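PDB 2BKL: prolyl endopeptidase from Myxococcus xanthus, which probably hydrolyses oligopeptides as a serine protease, cutting on the carboxyl side of proline and, less readily, of alanine. Local coordinates for residues Y68-S73 / R86-K91; K91-L96 / D111-S116; V135-K140 / H150-D155; V362-N367 / V380-T385. All coordinates share one frame; numbering follows the deposited sequence.

Contact 1 of 4, residues Y68-S73 / R86-K91; sequences YTDSVS and RTHKDK
The Y68 ring meets main-chain oxygens of the H88-K91 turn: K91 O lies in the ring plane, 3.7 Å from CE1, H88 O is also near that plane, and K89 O approaches CD1 obliquely at 3.3 Å. With chi1 at -73°, Y68 CG stands anti to the carbonyl carbon, and beyond the ring OH bonds to E92. Replacing Y68 by an alanine would probably leave E92 without this hydroxyl and open a gap where the ring now adjoins the turn. The R86 guanidinium receives V72 CG2 over one face, offset toward the rim, as the two side chains run side by side, while NH2 forms a salt bridge with E106. The H88 ring has D70 OD1 near its plane, and a water lies within hydrogen-bonding distance of D70 OD1, H88 ND1 and T87 O, with more acceptors around it than it has protons; H88 NE2 bonds to Y97. Where the segments pair, S71 N bonds to T87 O at 3.3 Å and T87 N to S71 O at 3.1 Å. Beside them the S71 and T87 hydroxyls share a hydrogen bond of 2.6 Å between OG and OG1, and T69 O lies 3.0 Å from the same OG1. D70 OD2 touches K89 CE at 3.4 Å, its charge near but not paired with the ammonium. The type I turn H88-K91 leads on from strand 81-87, which pairs with strand 71-78 as an antiparallel beta hairpin, the first two strands of a four-stranded blade in the beta-propeller of prolyl oligopeptidases.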
loop_
_atom_site.group_PDB
_atom_site.type_symbol
_atom_site.label_atom_id
_atom_site.label_comp_id
_atom_site.label_asym_id
_atom_site.label_seq_id
_atom_site.Cartn_x
_atom_site.Cartn_y
_atom_site.Cartn_z
ATOM N N TYR A 68 -17.136 12.686 -2.498
ATOM C CA TYR A 68 -18.328 11.926 -2.098
ATOM C C TYR A 68 -18.870 11.295 -3.360
ATOM O O TYR A 68 -19.230 11.997 -4.300
ATOM C CB TYR A 68 -19.362 12.830 -1.445
ATOM C CG TYR A 68 -18.990 13.288 -0.049
ATOM C CD1 TYR A 68 -19.092 12.432 1.038
ATOM C CD2 TYR A 68 -18.544 14.602 0.189
ATOM C CE1 TYR A 68 -18.763 12.861 2.329
ATOM C CE2 TYR A 68 -18.205 15.038 1.444
ATOM C CZ TYR A 68 -18.291 14.182 2.533
ATOM O OH TYR A 68 -17.923 14.636 3.799
ATOM N N THR A 69 -18.862 9.969 -3.422
ATOM C CA THR A 69 -19.315 9.263 -4.612
ATOM C C THR A 69 -20.283 8.148 -4.254
ATOM O O THR A 69 -20.374 7.710 -3.097
ATOM C CB THR A 69 -18.150 8.606 -5.374
ATOM O OG1 THR A 69 -17.654 7.508 -4.613
ATOM C CG2 THR A 69 -16.973 9.541 -5.533
ATOM N N ASP A 70 -20.986 7.704 -5.283
ATOM C CA ASP A 70 -21.731 6.459 -5.284
ATOM C C ASP A 70 -20.835 5.460 -5.972
ATOM O O ASP A 70 -20.502 5.627 -7.143
ATOM C CB ASP A 70 -23.020 6.596 -6.093
ATOM C CG ASP A 70 -24.000 7.488 -5.442
ATOM O OD1 ASP A 70 -24.350 7.229 -4.269
ATOM O OD2 ASP A 70 -24.456 8.512 -6.008
ATOM N N SER A 71 -20.412 4.435 -5.258
ATOM C CA SER A 71 -19.606 3.400 -5.841
ATOM C C SER A 71 -20.007 2.066 -5.228
ATOM O O SER A 71 -20.678 2.000 -4.187
ATOM C CB SER A 71 -18.137 3.672 -5.587
ATOM O OG SER A 71 -17.758 3.385 -4.246
ATOM N N VAL A 72 -19.646 1.010 -5.933
ATOM C CA VAL A 72 -19.822 -0.357 -5.428
ATOM C C VAL A 72 -18.578 -1.182 -5.750
ATOM O O VAL A 72 -17.990 -1.003 -6.846
ATOM C CB VAL A 72 -21.081 -1.015 -5.996
ATOM C CG1 VAL A 72 -20.978 -1.210 -7.491
ATOM C CG2 VAL A 72 -21.354 -2.358 -5.295
ATOM N N SER A 73 -18.170 -2.047 -4.814
ATOM C CA SER A 73 -17.009 -2.966 -4.936
ATOM C C SER A 73 -17.421 -4.197 -5.732
ATOM O O SER A 73 -18.593 -4.481 -5.882
ATOM C CB SER A 73 -16.475 -3.451 -3.543
ATOM O OG SER A 73 -17.249 -4.540 -2.911
ATOM N N ARG A 86 -20.401 -0.481 -0.529
ATOM C CA ARG A 86 -20.796 0.704 -1.272
ATOM C C ARG A 86 -20.287 1.949 -0.589
ATOM O O ARG A 86 -20.176 1.998 0.628
ATOM C CB ARG A 86 -22.313 0.856 -1.335
ATOM C CG ARG A 86 -23.069 -0.179 -2.172
ATOM C CD ARG A 86 -24.535 0.187 -2.350
ATOM N NE ARG A 86 -25.332 -0.758 -3.124
ATOM C CZ ARG A 86 -25.421 -0.777 -4.446
ATOM N NH1 ARG A 86 -24.721 0.070 -5.180
ATOM N NH2 ARG A 86 -26.190 -1.684 -5.039
ATOM N N THR A 87 -20.013 2.980 -1.375
ATOM C CA THR A 87 -19.985 4.322 -0.829
ATOM C C THR A 87 -21.245 5.049 -1.277
ATOM O O THR A 87 -21.807 4.775 -2.334
ATOM C CB THR A 87 -18.767 5.136 -1.283
ATOM O OG1 THR A 87 -18.743 5.261 -2.721
ATOM C CG2 THR A 87 -17.452 4.466 -0.881
ATOM N N HIS A 88 -21.651 6.008 -0.460
ATOM C CA HIS A 88 -22.790 6.896 -0.738
ATOM C C HIS A 88 -22.315 8.350 -0.623
ATOM O O HIS A 88 -21.316 8.651 0.043
ATOM C CB HIS A 88 -23.947 6.660 0.256
ATOM C CG HIS A 88 -24.511 5.271 0.247
ATOM N ND1 HIS A 88 -25.019 4.680 -0.887
ATOM C CD2 HIS A 88 -24.673 4.371 1.243
ATOM C CE1 HIS A 88 -25.452 3.463 -0.591
ATOM N NE2 HIS A 88 -25.246 3.248 0.695
ATOM N N LYS A 89 -23.028 9.266 -1.260
ATOM C CA LYS A 89 -22.613 10.666 -1.290
ATOM C C LYS A 89 -22.830 11.368 0.031
ATOM O O LYS A 89 -22.326 12.479 0.209
ATOM C CB LYS A 89 -23.331 11.431 -2.401
ATOM C CG LYS A 89 -22.911 11.013 -3.775
ATOM C CD LYS A 89 -23.273 12.054 -4.804
ATOM C CE LYS A 89 -22.956 11.570 -6.192
ATOM N NZ LYS A 89 -23.074 12.693 -7.153
ATOM N N ASP A 90 -23.583 10.741 0.947
ATOM C CA ASP A 90 -23.919 11.346 2.234
ATOM C C ASP A 90 -23.402 10.569 3.434
ATOM O O ASP A 90 -23.925 10.682 4.544
ATOM C CB ASP A 90 -25.433 11.582 2.343
ATOM C CG ASP A 90 -26.254 10.301 2.293
ATOM O OD1 ASP A 90 -25.743 9.193 1.991
ATOM O OD2 ASP A 90 -27.478 10.319 2.529
ATOM N N LYS A 91 -22.334 9.805 3.211
ATOM C CA LYS A 91 -21.710 9.020 4.267
ATOM C C LYS A 91 -20.185 9.221 4.286
ATOM O O LYS A 91 -19.530 9.363 3.246
ATOM C CB LYS A 91 -22.018 7.525 4.087
ATOM C CG LYS A 91 -23.497 7.151 4.051
ATOM C CD LYS A 91 -24.167 7.315 5.393
ATOM C CE LYS A 91 -25.532 6.594 5.395
ATOM N NZ LYS A 91 -26.359 6.943 6.561
HETATM O O HOH W 1 -18.527 8.806 -0.515
HETATM O O HOH W 2 -24.591 4.655 -3.506
HETATM O O HOH W 3 -23.390 2.717 -4.529
#

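Contact 2 of 4, residues K91-L96 / D111-S116; sequences KEKAIL and DPNGWS
D111 and I95 meet where a short 3-10 turn follows the last strand of a beta-propeller blade and folds against the approach to the third strand. D111 CG is anti to the backbone N (chi1 -179°), and its OD1 sits 3.5 Å from I95 CG1. That oxygen also uses its syn lone pair to accept from N113 ND2 at 2.8 Å, and more weakly takes N113 N, as in an Asx turn. D111 OD2 reaches K91 NZ through a water, the opposite charges not in direct contact. P112 comes next, its CD resting 3.4 Å from A94 O and its CB 3.8 Å from K93 CD; the lysine chain runs on to a salt bridge with D655 and a hydrogen bond to G119. N113 then grips the main chain of K93 at both ends. Its ND2 donates to K93 O at 3.0 Å along a nearly straight bond (170°), the oxygen lying close to the amide plane, while OD1 accepts a weak bond from K93 N at 2.9 Å. An alanine in place of N113 would probably leave the N-H and carbonyl of K93 without these mates and deprive D111 OD1 of its stronger donor. Past G114, the W115 side chain folds back over its own turn, with P112 CA 3.5 Å above the centre of the indole ring.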
loop_
_atom_site.group_PDB
_atom_site.type_symbol
_atom_site.label_atom_id
_atom_site.label_comp_id
_atom_site.label_asym_id
_atom_site.label_seq_id
_atom_site.Cartn_x
_atom_site.Cartn_y
_atom_site.Cartn_z
ATOM N N LYS A 91 -22.334 9.805 3.211
ATOM C CA LYS A 91 -21.710 9.020 4.267
ATOM C C LYS A 91 -20.185 9.221 4.286
ATOM O O LYS A 91 -19.530 9.363 3.246
ATOM C CB LYS A 91 -22.018 7.525 4.087
ATOM C CG LYS A 91 -23.497 7.151 4.051
ATOM C CD LYS A 91 -24.167 7.315 5.393
ATOM C CE LYS A 91 -25.532 6.594 5.395
ATOM N NZ LYS A 91 -26.359 6.943 6.561
ATOM N N GLU A 92 -19.625 9.153 5.482
ATOM C CA GLU A 92 -18.187 9.378 5.689
ATOM C C GLU A 92 -17.314 8.146 5.466
ATOM O O GLU A 92 -16.121 8.306 5.190
ATOM C CB GLU A 92 -17.940 9.953 7.081
ATOM C CG GLU A 92 -18.490 11.373 7.238
ATOM C CD GLU A 92 -17.821 12.343 6.318
ATOM O OE1 GLU A 92 -16.607 12.329 6.318
ATOM O OE2 GLU A 92 -18.503 13.102 5.614
ATOM N N LYS A 93 -17.901 6.952 5.590
ATOM C CA LYS A 93 -17.234 5.670 5.422
ATOM C C LYS A 93 -18.092 4.765 4.551
ATOM O O LYS A 93 -19.323 4.882 4.564
ATOM C CB LYS A 93 -17.045 4.998 6.789
ATOM C CG LYS A 93 -16.124 5.735 7.741
ATOM C CD LYS A 93 -16.013 4.953 9.057
ATOM C CE LYS A 93 -15.318 5.675 10.150
ATOM N NZ LYS A 93 -13.896 5.909 9.825
ATOM N N ALA A 94 -17.441 3.844 3.849
ATOM C CA ALA A 94 -18.125 2.814 3.089
ATOM C C ALA A 94 -18.836 1.818 3.982
ATOM O O ALA A 94 -18.461 1.631 5.128
ATOM C CB ALA A 94 -17.143 2.090 2.218
ATOM N N ILE A 95 -19.852 1.164 3.423
ATOM C CA ILE A 95 -20.747 0.274 4.135
ATOM C C ILE A 95 -20.799 -1.085 3.445
ATOM O O ILE A 95 -20.897 -1.134 2.221
ATOM C CB ILE A 95 -22.166 0.940 4.155
ATOM C CG1 ILE A 95 -22.122 2.252 4.939
ATOM C CG2 ILE A 95 -23.246 -0.011 4.697
ATOM C CD1 ILE A 95 -23.408 3.032 4.917
ATOM N N LEU A 96 -20.806 -2.165 4.221
ATOM C CA LEU A 96 -20.918 -3.533 3.712
ATOM C C LEU A 96 -22.394 -3.933 3.634
ATOM O O LEU A 96 -23.106 -3.837 4.618
ATOM C CB LEU A 96 -20.167 -4.499 4.631
ATOM C CG LEU A 96 -20.196 -5.952 4.172
ATOM C CD1 LEU A 96 -19.557 -6.149 2.830
ATOM C CD2 LEU A 96 -19.502 -6.878 5.184
ATOM N N ASP A 111 -22.148 -1.126 9.095
ATOM C CA ASP A 111 -22.080 0.307 8.827
ATOM C C ASP A 111 -21.168 0.988 9.851
ATOM O O ASP A 111 -21.603 1.343 10.959
ATOM C CB ASP A 111 -23.478 0.907 8.874
ATOM C CG ASP A 111 -23.489 2.403 8.587
ATOM O OD1 ASP A 111 -22.393 2.993 8.342
ATOM O OD2 ASP A 111 -24.561 3.053 8.599
ATOM N N PRO A 112 -19.897 1.135 9.521
ATOM C CA PRO A 112 -18.940 1.694 10.465
ATOM C C PRO A 112 -19.227 3.134 10.823
ATOM O O PRO A 112 -18.690 3.588 11.824
ATOM C CB PRO A 112 -17.583 1.567 9.759
ATOM C CG PRO A 112 -17.852 1.079 8.440
ATOM C CD PRO A 112 -19.257 0.698 8.261
ATOM N N ASN A 113 -20.038 3.849 10.045
ATOM C CA ASN A 113 -20.451 5.192 10.445
ATOM C C ASN A 113 -21.192 5.190 11.780
ATOM O O ASN A 113 -21.217 6.219 12.464
ATOM C CB ASN A 113 -21.321 5.855 9.380
ATOM C CG ASN A 113 -20.621 5.953 8.024
ATOM O OD1 ASN A 113 -19.731 6.777 7.848
ATOM N ND2 ASN A 113 -20.977 5.076 7.085
ATOM N N GLY A 114 -21.763 4.052 12.146
ATOM C CA GLY A 114 -22.478 3.938 13.413
ATOM C C GLY A 114 -21.682 3.349 14.559
ATOM O O GLY A 114 -22.251 3.173 15.650
ATOM N N TRP A 115 -20.385 3.111 14.362
ATOM C CA TRP A 115 -19.529 2.466 15.361
ATOM C C TRP A 115 -18.918 3.402 16.386
ATOM O O TRP A 115 -18.286 2.951 17.340
ATOM C CB TRP A 115 -18.423 1.669 14.677
ATOM C CG TRP A 115 -18.905 0.507 13.912
ATOM C CD1 TRP A 115 -20.193 0.084 13.758
ATOM C CD2 TRP A 115 -18.098 -0.389 13.141
ATOM N NE1 TRP A 115 -20.227 -1.031 12.960
ATOM C CE2 TRP A 115 -18.950 -1.337 12.573
ATOM C CE3 TRP A 115 -16.719 -0.485 12.873
ATOM C CZ2 TRP A 115 -18.481 -2.368 11.770
ATOM C CZ3 TRP A 115 -16.273 -1.488 12.073
ATOM C CH2 TRP A 115 -17.145 -2.439 11.552
ATOM N N SER A 116 -19.114 4.692 16.185
ATOM C CA SER A 116 -18.637 5.731 17.104
ATOM C C SER A 116 -19.351 7.019 16.716
ATOM O O SER A 116 -19.950 7.104 15.648
ATOM C CB SER A 116 -17.110 5.904 17.003
ATOM O OG SER A 116 -16.727 6.488 15.760
HETATM O O HOH W 4 -24.850 5.550 8.626
#

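Contact 3 of 4, residues V135-K140 / H150-D155; sequences VAFAQK and HVIDVD
The bond from H150 N to F137 O, 2.8 Å, is the shortest of four main-chain bonds that join the two strands of this antiparallel beta hairpin, part of a propeller blade. The return bond, F137 N to H150 O, makes the two residues a hydrogen-bonded pair, and V135 with I152 forms another; A136 and V151 sit between them as the non-hydrogen-bonded pair, with their side chains on the other face. On the face of F137 and H150, chi1 of 67° sets F137 CG between the backbone N and the carbonyl carbon, and the ring beyond it comes near H150. H150 CB then lies over one face of that ring, a CH-pi contact 3.8 Å from its centroid. The ring planes are inclined by 26°, but the offset is too large for real stacking. W159 adds an edge-to-face contact with F137 and also meets the H150 ring. Farther along, the Q139 amide stands perpendicular to the imidazole, and its OE1 is 3.2 Å from H150 NE2 at an angle too poor for a hydrogen bond. A water bonded to both atoms joins them, 2.9 Å from Q139 OE1 and 2.8 Å from H150 NE2. At the far end of the hairpin the packing is apolar: I152 CG2 lies 3.8 Å from V135 CB, and V154 CG2 meets V135 CG2 at 3.9 Å.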
loop_
_atom_site.group_PDB
_atom_site.type_symbol
_atom_site.label_atom_id
_atom_site.label_comp_id
_atom_site.label_asym_id
_atom_site.label_seq_id
_atom_site.Cartn_x
_atom_site.Cartn_y
_atom_site.Cartn_z
ATOM N N VAL A 135 -20.056 -13.392 8.835
ATOM C CA VAL A 135 -18.929 -12.606 8.331
ATOM C C VAL A 135 -18.002 -12.367 9.493
ATOM O O VAL A 135 -18.433 -11.843 10.542
ATOM C CB VAL A 135 -19.365 -11.270 7.672
ATOM C CG1 VAL A 135 -18.164 -10.452 7.193
ATOM C CG2 VAL A 135 -20.298 -11.555 6.506
ATOM N N ALA A 136 -16.740 -12.722 9.326
ATOM C CA ALA A 136 -15.681 -12.383 10.263
ATOM C C ALA A 136 -15.023 -11.105 9.765
ATOM O O ALA A 136 -14.733 -10.977 8.581
ATOM C CB ALA A 136 -14.679 -13.514 10.329
ATOM N N PHE A 137 -14.789 -10.150 10.649
ATOM C CA PHE A 137 -14.344 -8.832 10.241
ATOM C C PHE A 137 -13.524 -8.171 11.321
ATOM O O PHE A 137 -13.660 -8.494 12.499
ATOM C CB PHE A 137 -15.513 -7.942 9.842
ATOM C CG PHE A 137 -16.408 -7.576 10.972
ATOM C CD1 PHE A 137 -17.433 -8.422 11.337
ATOM C CD2 PHE A 137 -16.261 -6.385 11.658
ATOM C CE1 PHE A 137 -18.272 -8.123 12.375
ATOM C CE2 PHE A 137 -17.116 -6.073 12.683
ATOM C CZ PHE A 137 -18.121 -6.967 13.048
ATOM N N ALA A 138 -12.679 -7.228 10.928
ATOM C CA ALA A 138 -11.839 -6.477 11.859
ATOM C C ALA A 138 -12.437 -5.113 12.141
ATOM O O ALA A 138 -12.911 -4.410 11.229
ATOM C CB ALA A 138 -10.477 -6.308 11.298
ATOM N N GLN A 139 -12.423 -4.718 13.408
ATOM C CA GLN A 139 -12.644 -3.320 13.805
ATOM C C GLN A 139 -11.306 -2.703 14.163
ATOM O O GLN A 139 -10.541 -3.301 14.920
ATOM C CB GLN A 139 -13.539 -3.214 15.028
ATOM C CG GLN A 139 -14.985 -3.496 14.863
ATOM C CD GLN A 139 -15.758 -2.944 16.051
ATOM O OE1 GLN A 139 -15.525 -3.365 17.183
ATOM N NE2 GLN A 139 -16.622 -1.973 15.806
ATOM N N LYS A 140 -11.030 -1.503 13.649
ATOM C CA LYS A 140 -9.713 -0.856 13.766
ATOM C C LYS A 140 -9.885 0.580 14.255
ATOM O O LYS A 140 -10.321 1.434 13.478
ATOM C CB LYS A 140 -9.022 -0.837 12.407
ATOM C CG LYS A 140 -8.810 -2.231 11.812
ATOM C CD LYS A 140 -7.805 -2.317 10.685
ATOM C CE LYS A 140 -7.986 -1.261 9.656
ATOM N NZ LYS A 140 -6.781 -1.200 8.782
ATOM N N HIS A 150 -14.252 -9.737 14.983
ATOM C CA HIS A 150 -15.623 -9.989 15.383
ATOM C C HIS A 150 -16.299 -10.865 14.357
ATOM O O HIS A 150 -15.801 -11.050 13.222
ATOM C CB HIS A 150 -16.375 -8.657 15.474
ATOM C CG HIS A 150 -15.932 -7.804 16.613
ATOM N ND1 HIS A 150 -16.535 -7.854 17.852
ATOM C CD2 HIS A 150 -14.941 -6.886 16.707
ATOM C CE1 HIS A 150 -15.941 -6.986 18.656
ATOM N NE2 HIS A 150 -14.954 -6.408 18.002
ATOM N N VAL A 151 -17.449 -11.411 14.713
ATOM C CA VAL A 151 -18.263 -12.161 13.781
ATOM C C VAL A 151 -19.687 -11.688 13.881
ATOM O O VAL A 151 -20.215 -11.527 14.996
ATOM C CB VAL A 151 -18.201 -13.700 14.063
ATOM C CG1 VAL A 151 -19.093 -14.473 13.084
ATOM C CG2 VAL A 151 -16.796 -14.221 14.045
ATOM N N ILE A 152 -20.335 -11.489 12.734
ATOM C CA ILE A 152 -21.730 -11.118 12.666
ATOM C C ILE A 152 -22.518 -12.222 11.994
ATOM O O ILE A 152 -22.060 -12.815 11.002
ATOM C CB ILE A 152 -21.942 -9.755 11.941
ATOM C CG1 ILE A 152 -23.410 -9.350 11.975
ATOM C CG2 ILE A 152 -21.364 -9.765 10.520
ATOM C CD1 ILE A 152 -23.690 -7.899 11.560
ATOM N N ASP A 153 -23.705 -12.484 12.520
ATOM C CA ASP A 153 -24.662 -13.384 11.903
ATOM C C ASP A 153 -25.456 -12.605 10.854
ATOM O O ASP A 153 -26.090 -11.616 11.171
ATOM C CB ASP A 153 -25.588 -13.942 12.979
ATOM C CG ASP A 153 -26.618 -14.876 12.425
ATOM O OD1 ASP A 153 -26.257 -16.039 12.121
ATOM O OD2 ASP A 153 -27.803 -14.501 12.218
ATOM N N VAL A 154 -25.404 -13.051 9.596
ATOM C CA VAL A 154 -25.957 -12.282 8.490
ATOM C C VAL A 154 -27.482 -12.150 8.569
ATOM O O VAL A 154 -28.008 -11.052 8.419
ATOM C CB VAL A 154 -25.502 -12.903 7.124
ATOM C CG1 VAL A 154 -26.190 -12.228 5.928
ATOM C CG2 VAL A 154 -23.998 -12.786 6.987
ATOM N N ASP A 155 -28.168 -13.247 8.847
ATOM C CA ASP A 155 -29.625 -13.244 8.818
ATOM C C ASP A 155 -30.207 -12.310 9.884
ATOM O O ASP A 155 -31.133 -11.576 9.620
ATOM C CB ASP A 155 -30.179 -14.643 9.055
ATOM C CG ASP A 155 -30.083 -15.534 7.833
ATOM O OD1 ASP A 155 -29.975 -15.023 6.705
ATOM O OD2 ASP A 155 -30.136 -16.776 7.929
HETATM O O HOH W 5 -13.415 -4.230 18.951
#

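Contact 4 of 4, residues V362-N367 / V380-T385; sequences VGAASN and VFTSFT
S366 OG takes the role of a main-chain acceptor, receiving V380 N at 3.0 Å along an almost straight bond (175°). The same hydroxyl donates to N367 O at 2.9 Å, so the oxygen is held from two directions and its proton is committed. Its chi1 of 74° places OG between the backbone N and the carbonyl carbon, from where it faces the neighbouring strand, and S366 N completes the pairing with a bond to V380 O. Two more bonds follow on, A364 N to T382 O at 2.7 Å and T382 N to A364 O at 2.9 Å. They close a short antiparallel hairpin, in which 364-365 is the first strand and 376-383 the second of a four-stranded propeller blade. On the side of A365 and F381, the alanine CB lies at the edge of the phenyl ring, 4.3 Å from CD1. The ring reaches back to G363, just before the strand begins, where CA is 3.8 Å from both CE1 and CZ; a side chain at this glycine would point straight into T382 O and the ring. Beyond it S383 CB touches V362 O at 3.4 Å, while S383 OG accepts from T385 N in an ST turn and also hydrogen-bonds to the T386 hydroxyl.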
loop_
_atom_site.group_PDB
_atom_site.type_symbol
_atom_site.label_atom_id
_atom_site.label_comp_id
_atom_site.label_asym_id
_atom_site.label_seq_id
_atom_site.Cartn_x
_atom_site.Cartn_y
_atom_site.Cartn_z
ATOM N N VAL A 362 -6.608 2.199 -22.526
ATOM C CA VAL A 362 -5.335 2.272 -21.850
ATOM C C VAL A 362 -5.591 2.719 -20.410
ATOM O O VAL A 362 -6.236 3.748 -20.160
ATOM C CB VAL A 362 -4.384 3.259 -22.577
ATOM C CG1 VAL A 362 -3.105 3.501 -21.774
ATOM C CG2 VAL A 362 -4.061 2.726 -23.984
ATOM N N GLY A 363 -5.132 1.913 -19.471
ATOM C CA GLY A 363 -5.281 2.204 -18.054
ATOM C C GLY A 363 -4.753 1.058 -17.221
ATOM O O GLY A 363 -3.763 0.434 -17.558
ATOM N N ALA A 364 -5.425 0.766 -16.100
ATOM C CA ALA A 364 -5.016 -0.293 -15.171
ATOM C C ALA A 364 -6.173 -1.264 -14.965
ATOM O O ALA A 364 -7.264 -0.869 -14.636
ATOM C CB ALA A 364 -4.570 0.254 -13.820
ATOM N N ALA A 365 -5.904 -2.539 -15.110
ATOM C CA ALA A 365 -6.904 -3.585 -14.903
ATOM C C ALA A 365 -6.469 -4.532 -13.819
ATOM O O ALA A 365 -5.304 -4.951 -13.808
ATOM C CB ALA A 365 -7.145 -4.341 -16.177
ATOM N N SER A 366 -7.387 -4.940 -12.933
ATOM C CA SER A 366 -7.111 -5.984 -11.973
ATOM C C SER A 366 -7.134 -7.350 -12.657
ATOM O O SER A 366 -7.655 -7.501 -13.765
ATOM C CB SER A 366 -8.142 -5.977 -10.844
ATOM O OG SER A 366 -9.397 -6.495 -11.309
ATOM N N ASN A 367 -6.622 -8.355 -11.962
ATOM C CA ASN A 367 -6.833 -9.722 -12.383
ATOM C C ASN A 367 -8.309 -10.048 -12.230
ATOM O O ASN A 367 -9.051 -9.354 -11.528
ATOM C CB ASN A 367 -5.946 -10.680 -11.589
ATOM C CG ASN A 367 -5.663 -11.977 -12.332
ATOM O OD1 ASN A 367 -6.061 -12.143 -13.451
ATOM N ND2 ASN A 367 -4.905 -12.863 -11.713
ATOM N N VAL A 380 -11.701 -4.953 -12.343
ATOM C CA VAL A 380 -11.784 -3.505 -12.215
ATOM C C VAL A 380 -10.859 -2.856 -13.206
ATOM O O VAL A 380 -9.724 -3.299 -13.370
ATOM C CB VAL A 380 -11.363 -3.118 -10.779
ATOM C CG1 VAL A 380 -11.433 -1.614 -10.555
ATOM C CG2 VAL A 380 -12.202 -3.837 -9.723
ATOM N N PHE A 381 -11.343 -1.818 -13.878
ATOM C CA PHE A 381 -10.538 -1.009 -14.779
ATOM C C PHE A 381 -10.584 0.464 -14.400
ATOM O O PHE A 381 -11.646 1.009 -14.112
ATOM C CB PHE A 381 -11.015 -1.190 -16.208
ATOM C CG PHE A 381 -10.259 -0.355 -17.187
ATOM C CD1 PHE A 381 -9.058 -0.814 -17.705
ATOM C CD2 PHE A 381 -10.745 0.876 -17.575
ATOM C CE1 PHE A 381 -8.344 -0.058 -18.580
ATOM C CE2 PHE A 381 -10.040 1.648 -18.437
ATOM C CZ PHE A 381 -8.843 1.191 -18.958
ATOM N N THR A 382 -9.431 1.110 -14.362
ATOM C CA THR A 382 -9.347 2.556 -14.137
ATOM C C THR A 382 -8.316 3.112 -15.096
ATOM O O THR A 382 -7.514 2.402 -15.657
ATOM C CB THR A 382 -8.911 2.965 -12.703
ATOM O OG1 THR A 382 -7.618 2.370 -12.400
ATOM C CG2 THR A 382 -9.824 2.402 -11.658
ATOM N N SER A 383 -8.293 4.425 -15.220
ATOM C CA SER A 383 -7.146 5.109 -15.830
ATOM C C SER A 383 -6.980 6.419 -15.107
ATOM O O SER A 383 -7.772 6.769 -14.246
ATOM C CB SER A 383 -7.337 5.348 -17.347
ATOM O OG SER A 383 -8.120 6.500 -17.628
ATOM N N PHE A 384 -5.913 7.147 -15.413
ATOM C CA PHE A 384 -5.692 8.424 -14.756
ATOM C C PHE A 384 -6.846 9.400 -14.979
ATOM O O PHE A 384 -7.026 10.318 -14.168
ATOM C CB PHE A 384 -4.369 9.081 -15.202
ATOM C CG PHE A 384 -3.147 8.451 -14.611
ATOM C CD1 PHE A 384 -2.836 8.588 -13.264
ATOM C CD2 PHE A 384 -2.294 7.710 -15.404
ATOM C CE1 PHE A 384 -1.685 7.971 -12.743
ATOM C CE2 PHE A 384 -1.170 7.091 -14.898
ATOM C CZ PHE A 384 -0.860 7.218 -13.569
ATOM N N THR A 385 -7.591 9.203 -16.066
ATOM C CA THR A 385 -8.765 10.019 -16.396
ATOM C C THR A 385 -10.123 9.263 -16.441
ATOM O O THR A 385 -11.145 9.845 -16.831
ATOM C CB THR A 385 -8.521 10.703 -17.755
ATOM O OG1 THR A 385 -8.454 9.724 -18.791
ATOM C CG2 THR A 385 -7.164 11.375 -17.796
#

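In the fold
Contacts 1 and 2, with centres 11 Å apart, belong to one propeller sheet: strands 81-87 and 95-100 are joined by R86 N to I95 O at 2.9 Å, and T87 CG2 packs on A94 CB at 3.9 Å. Contact 3 lies in the next sheet along the chain, its centre 14 Å from that of contact 2; W115 CH2 touches F137 CE2 at 3.8 Å. Contact 4 lies in the last propeller sheet, with nearest atoms about 7 Å from contact 1 and about 19 Å from contact 3. None of the eight segments contributes a residue to the ligand pocket, though D145 of that pocket lies in the loop closing the contact 3 hairpin. K93's partner D655 lies a few residues past the pocket histidine H651.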